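Local coordinates for uncharacterized protein (Staphylococcus aureus subsp. aureus, PDB 3QFK), which is a putative 5'-nucleotidase of unestablished function, joining a two-metal calcineurin-like phosphoesterase domain to a 5'-nucleotidase C-terminal domain, at residues A[168-173]-A[475-480]; A[73-78]-A[385-390]. All blocks are in the same frame, centred on the assembly; numbering follows the deposited sequence.

Contact 1. Residues A[168-173]-A[475-480]; sequences PHWEQP and NNYRAV. With AKG (2-oxoglutaric acid), chain D.
The loop 168-173 runs past the short helix 476-479, with Trp170 CA and Tyr477 CA, 5.1 Å apart, the nearest pair of CA atoms. There the two aromatic side chains run alongside each other. The five-membered ring of Trp170 and the Tyr477 ring are nearly parallel, planes at 11°, but so displaced that there is little overlap; Trp170 CD1 meets Tyr477 CE1 at 3.4 Å. The Trp170 ring also meets that of His247, a manganese ligand. Tyr477 reaches this place with CG anti to its backbone N (chi1 -179°), and one ring face carries C4 of 2-oxoglutaric acid over its centre. Val480, just past the helix, turns CG2 onto His169 O at 3.1 Å, a tight fit. A water donates to both Pro168 O (2.9 Å) and Val480 O (2.6 Å), bridging the backbones. Further along, the Gln172 chain passes nearly perpendicular to that of Asn476, Gln172 CG lying against Asn476 ND2, while Asn476 OD1 accepts from Thr389 N. Asn475 is the N-cap: its OD1 accepts from Arg478 N at 2.8 Å, nearly straight at 167°. Loop and helix thus join the two domains at the interdomain ligand pocket beside the two-metal centre, to which Asn475 and Tyr477 contribute.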
# COMPACT_ATOMS: atom_id res chain seq x y z
N PRO A 168 6.23 -10.77 5.14
CA PRO A 168 7.22 -11.59 4.43
C PRO A 168 6.81 -11.96 2.99
O PRO A 168 7.66 -12.36 2.18
CB PRO A 168 7.32 -12.86 5.30
CG PRO A 168 6.90 -12.41 6.64
CD PRO A 168 5.81 -11.40 6.40
N HIS A 169 5.54 -11.80 2.66
CA HIS A 169 5.08 -12.09 1.29
C HIS A 169 5.27 -10.91 0.37
O HIS A 169 5.04 -11.01 -0.84
CB HIS A 169 3.60 -12.46 1.29
CG HIS A 169 3.31 -13.78 1.94
ND1 HIS A 169 3.13 -14.93 1.21
CD2 HIS A 169 3.15 -14.12 3.24
CE1 HIS A 169 2.88 -15.93 2.03
NE2 HIS A 169 2.88 -15.46 3.27
N TRP A 170 5.72 -9.79 0.92
CA TRP A 170 5.85 -8.57 0.15
C TRP A 170 7.23 -7.91 0.12
O TRP A 170 7.65 -7.36 -0.90
CB TRP A 170 4.87 -7.52 0.73
CG TRP A 170 3.43 -7.98 0.77
CD1 TRP A 170 2.77 -8.75 -0.18
CD2 TRP A 170 2.43 -7.61 1.72
NE1 TRP A 170 1.46 -8.94 0.18
CE2 TRP A 170 1.23 -8.23 1.34
CE3 TRP A 170 2.46 -6.83 2.89
CZ2 TRP A 170 0.05 -8.08 2.06
CZ3 TRP A 170 1.29 -6.70 3.62
CH2 TRP A 170 0.10 -7.33 3.21
N GLU A 171 7.94 -8.02 1.23
CA GLU A 171 9.14 -7.27 1.41
C GLU A 171 10.44 -7.96 1.01
O GLU A 171 10.52 -9.18 0.97
CB GLU A 171 9.19 -6.87 2.90
CG GLU A 171 10.26 -5.86 3.25
CD GLU A 171 10.11 -4.57 2.47
OE1 GLU A 171 11.04 -4.29 1.65
OE2 GLU A 171 9.05 -3.88 2.64
N GLN A 172 11.45 -7.15 0.66
CA GLN A 172 12.78 -7.66 0.36
C GLN A 172 13.32 -8.40 1.60
O GLN A 172 13.30 -7.85 2.70
CB GLN A 172 13.73 -6.53 -0.07
CG GLN A 172 13.57 -6.17 -1.56
CD GLN A 172 14.29 -4.90 -1.98
OE1 GLN A 172 14.63 -4.05 -1.15
NE2 GLN A 172 14.48 -4.73 -3.29
N PRO A 173 13.74 -9.67 1.43
CA PRO A 173 14.27 -10.50 2.53
C PRO A 173 15.31 -9.79 3.41
O PRO A 173 15.25 -9.88 4.64
CB PRO A 173 14.92 -11.67 1.79
CG PRO A 173 14.11 -11.80 0.55
CD PRO A 173 13.73 -10.41 0.15
N ASN A 475 9.55 -8.03 -10.58
CA ASN A 475 9.93 -7.12 -9.48
C ASN A 475 10.07 -7.92 -8.16
O ASN A 475 9.59 -9.04 -8.08
CB ASN A 475 8.99 -5.91 -9.37
CG ASN A 475 7.61 -6.27 -8.84
OD1 ASN A 475 7.48 -7.03 -7.90
ND2 ASN A 475 6.57 -5.67 -9.43
N ASN A 476 10.72 -7.34 -7.15
CA ASN A 476 11.00 -8.06 -5.91
C ASN A 476 9.73 -8.43 -5.16
O ASN A 476 9.69 -9.46 -4.48
CB ASN A 476 11.94 -7.28 -4.98
CG ASN A 476 11.29 -6.04 -4.41
OD1 ASN A 476 11.13 -5.03 -5.10
ND2 ASN A 476 10.91 -6.12 -3.14
N TYR A 477 8.69 -7.62 -5.30
CA TYR A 477 7.40 -7.91 -4.67
C TYR A 477 6.90 -9.25 -5.21
O TYR A 477 6.53 -10.14 -4.45
CB TYR A 477 6.41 -6.78 -4.98
CG TYR A 477 5.04 -6.91 -4.37
CD1 TYR A 477 4.78 -6.40 -3.09
CD2 TYR A 477 3.99 -7.41 -5.10
CE1 TYR A 477 3.49 -6.47 -2.54
CE2 TYR A 477 2.70 -7.48 -4.56
CZ TYR A 477 2.47 -7.01 -3.28
OH TYR A 477 1.21 -7.06 -2.75
N ARG A 478 6.89 -9.40 -6.53
CA ARG A 478 6.48 -10.70 -7.13
C ARG A 478 7.35 -11.84 -6.74
O ARG A 478 6.86 -12.96 -6.57
CB ARG A 478 6.57 -10.68 -8.65
CG ARG A 478 5.56 -9.94 -9.30
CD ARG A 478 4.20 -10.68 -9.33
NE ARG A 478 3.30 -9.76 -10.00
CZ ARG A 478 2.53 -8.87 -9.40
NH1 ARG A 478 2.42 -8.83 -8.07
NH2 ARG A 478 1.80 -8.05 -10.14
N ALA A 479 8.66 -11.58 -6.65
CA ALA A 479 9.63 -12.64 -6.34
C ALA A 479 9.37 -13.39 -5.04
O ALA A 479 9.73 -14.55 -4.92
CB ALA A 479 11.09 -12.08 -6.36
N VAL A 480 8.72 -12.73 -4.07
CA VAL A 480 8.41 -13.37 -2.81
C VAL A 480 6.93 -13.78 -2.76
O VAL A 480 6.42 -14.08 -1.69
CB VAL A 480 8.74 -12.47 -1.58
CG1 VAL A 480 10.27 -12.30 -1.40
CG2 VAL A 480 8.01 -11.16 -1.67
C1 AKG D . 0.75 -1.91 -2.49
O1 AKG D . 0.12 -1.04 -3.13
O2 AKG D . 0.42 -2.22 -1.33
C2 AKG D . 1.91 -2.58 -3.10
O5 AKG D . 2.68 -3.16 -2.36
C3 AKG D . 2.16 -2.55 -4.60
C4 AKG D . 2.83 -3.83 -5.12
C5 AKG D . 4.12 -3.52 -5.85
O3 AKG D . 4.24 -3.83 -7.05
O4 AKG D . 5.04 -2.97 -5.22
O HOH W 1 7.36 -14.78 0.66

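Contact 2. Residues A[73-78]-A[385-390]; sequences FLQGSP and PFPNTF. With AKG (2-oxoglutaric acid), chain D.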
# COMPACT_ATOMS: atom_id res chain seq x y z
N PHE A 73 2.82 5.40 6.84
CA PHE A 73 3.10 6.82 6.87
C PHE A 73 4.46 7.20 6.27
O PHE A 73 4.71 8.36 5.94
CB PHE A 73 3.04 7.35 8.33
CG PHE A 73 4.14 6.79 9.23
CD1 PHE A 73 5.39 7.40 9.29
CD2 PHE A 73 3.92 5.67 10.00
CE1 PHE A 73 6.40 6.89 10.12
CE2 PHE A 73 4.92 5.16 10.84
CZ PHE A 73 6.17 5.77 10.88
N LEU A 74 5.33 6.22 6.09
CA LEU A 74 6.71 6.49 5.69
C LEU A 74 7.04 6.38 4.20
O LEU A 74 8.11 6.81 3.79
CB LEU A 74 7.62 5.54 6.50
CG LEU A 74 9.13 5.74 6.57
CD1 LEU A 74 9.48 7.12 7.07
CD2 LEU A 74 9.74 4.66 7.51
N GLN A 75 6.12 5.84 3.40
CA GLN A 75 6.31 5.64 1.98
C GLN A 75 5.01 5.81 1.21
O GLN A 75 3.93 5.58 1.74
CB GLN A 75 6.83 4.20 1.74
CG GLN A 75 7.07 3.78 0.27
CD GLN A 75 5.80 3.36 -0.48
OE1 GLN A 75 4.79 3.03 0.12
NE2 GLN A 75 5.87 3.36 -1.80
N GLY A 76 5.12 6.21 -0.05
CA GLY A 76 3.97 6.29 -0.93
C GLY A 76 3.95 7.42 -1.92
O GLY A 76 3.80 7.21 -3.12
N SER A 77 4.12 8.64 -1.44
CA SER A 77 4.01 9.78 -2.29
C SER A 77 5.32 10.16 -2.91
O SER A 77 6.38 9.70 -2.47
CB SER A 77 3.52 10.98 -1.48
OG SER A 77 4.55 11.40 -0.63
N PRO A 78 5.27 11.03 -3.94
CA PRO A 78 6.46 11.58 -4.55
C PRO A 78 7.30 12.35 -3.53
O PRO A 78 8.50 12.46 -3.71
CB PRO A 78 5.90 12.49 -5.64
CG PRO A 78 4.54 11.90 -5.95
CD PRO A 78 4.04 11.42 -4.66
N PRO A 385 5.76 4.21 -9.30
CA PRO A 385 5.79 4.83 -7.97
C PRO A 385 6.09 3.91 -6.79
O PRO A 385 5.65 4.20 -5.68
CB PRO A 385 4.36 5.33 -7.80
CG PRO A 385 3.55 4.26 -8.47
CD PRO A 385 4.40 3.70 -9.60
N PHE A 386 6.80 2.81 -7.02
CA PHE A 386 7.13 1.90 -5.94
C PHE A 386 8.61 1.69 -5.95
O PHE A 386 9.22 1.69 -7.02
CB PHE A 386 6.40 0.56 -6.12
CG PHE A 386 4.90 0.68 -6.07
CD1 PHE A 386 4.25 0.86 -4.85
CD2 PHE A 386 4.14 0.61 -7.23
CE1 PHE A 386 2.86 0.97 -4.79
CE2 PHE A 386 2.75 0.71 -7.18
CZ PHE A 386 2.11 0.89 -5.96
N PRO A 387 9.22 1.53 -4.76
CA PRO A 387 10.66 1.33 -4.76
C PRO A 387 11.04 -0.14 -4.97
O PRO A 387 11.84 -0.66 -4.24
CB PRO A 387 11.08 1.84 -3.37
CG PRO A 387 9.92 1.63 -2.51
CD PRO A 387 8.67 1.61 -3.40
N ASN A 388 10.50 -0.78 -5.99
CA ASN A 388 10.81 -2.18 -6.25
C ASN A 388 12.11 -2.33 -7.03
O ASN A 388 12.40 -1.52 -7.90
CB ASN A 388 9.72 -2.83 -7.10
CG ASN A 388 8.32 -2.74 -6.47
OD1 ASN A 388 8.19 -2.70 -5.27
ND2 ASN A 388 7.29 -2.73 -7.31
N THR A 389 12.88 -3.36 -6.70
CA THR A 389 14.06 -3.72 -7.46
C THR A 389 13.63 -4.98 -8.24
O THR A 389 12.45 -5.38 -8.18
CB THR A 389 15.29 -3.95 -6.59
OG1 THR A 389 15.04 -5.03 -5.70
CG2 THR A 389 15.66 -2.67 -5.79
N PHE A 390 14.54 -5.62 -8.96
CA PHE A 390 14.16 -6.75 -9.79
C PHE A 390 15.02 -8.00 -9.61
O PHE A 390 16.15 -7.95 -9.12
CB PHE A 390 14.13 -6.32 -11.26
CG PHE A 390 13.24 -5.14 -11.51
CD1 PHE A 390 13.71 -3.84 -11.31
CD2 PHE A 390 11.92 -5.32 -11.91
CE1 PHE A 390 12.88 -2.74 -11.48
CE2 PHE A 390 11.07 -4.21 -12.11
CZ PHE A 390 11.55 -2.93 -11.89
C1 AKG D . 0.75 -1.91 -2.49
O1 AKG D . 0.12 -1.04 -3.13
O2 AKG D . 0.42 -2.22 -1.33
C2 AKG D . 1.91 -2.58 -3.10
O5 AKG D . 2.68 -3.16 -2.36
C3 AKG D . 2.16 -2.55 -4.60
C4 AKG D . 2.83 -3.83 -5.12
C5 AKG D . 4.12 -3.52 -5.85
O3 AKG D . 4.24 -3.83 -7.05
O4 AKG D . 5.04 -2.97 -5.22
O HOH W 2 3.71 4.67 -3.97
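One face of the Phe386 ring carries 2-oxoglutaric acid, whose C3 lies 3.6 Å off the ring plane, nearer the periphery than the centre; the Gln75 amide approaches the same ring obliquely, and Phe365 meets it edge-to-face. Gln75 NE2 touches Pro387 CD at 3.7 Å. The Gln75 side chain starts out trans (chi1 179°) and bends at chi2 (-80°), bringing NE2 to the proline. Direct contact is sparse, and a water spans the two loops: it donates to Gly76 O at 2.7 Å and to Pro385 O at 2.6 Å, and accepts a weak bond from Gln75 NE2. The contact is part of the interface between the phosphoesterase and C-terminal domains of the 5'-nucleotidase fold, the loop after strand 64-69 facing the one before strand 390-396. On the metal side, Gln75 O accepts from ND1 of the zinc ligand His29. Gly76 has a positive phi, at which a CB would press against the preceding carbonyl O. In the opposing loop Pro387 is the centre of an inverse gamma turn, beyond which Asn388 ND2, also bonded to Tyr384 OH, donates to the ligand carboxylate, at 3.1 Å to O4 of 2-oxoglutaric acid and more weakly to O3.

Overall arrangement
Contacts 1 and 2 have centres about 13 Å apart, and their segments alternate along the chain: 73-78, 168-173, 385-390, 475-480. In each, a loop of the calcineurin-like phosphoesterase region meets a segment of the C-terminal domain. The two C-terminal segments adjoin neighbouring antiparallel strands of one mixed sheet, 390-396 and 469-475, and touch directly: Asn476 N probably donates to Thr389 O at 2.8 Å, and Asn475 CA packs on Phe390 CD2. Both contacts reach 2-oxoglutaric acid, which is also hydrogen-bonded to His110 of the metal-bearing domain. The pocket therefore lies at the interdomain cleft, where the ligand chain lies between the ring faces of Phe386 and Tyr477, both from the C-terminal domain.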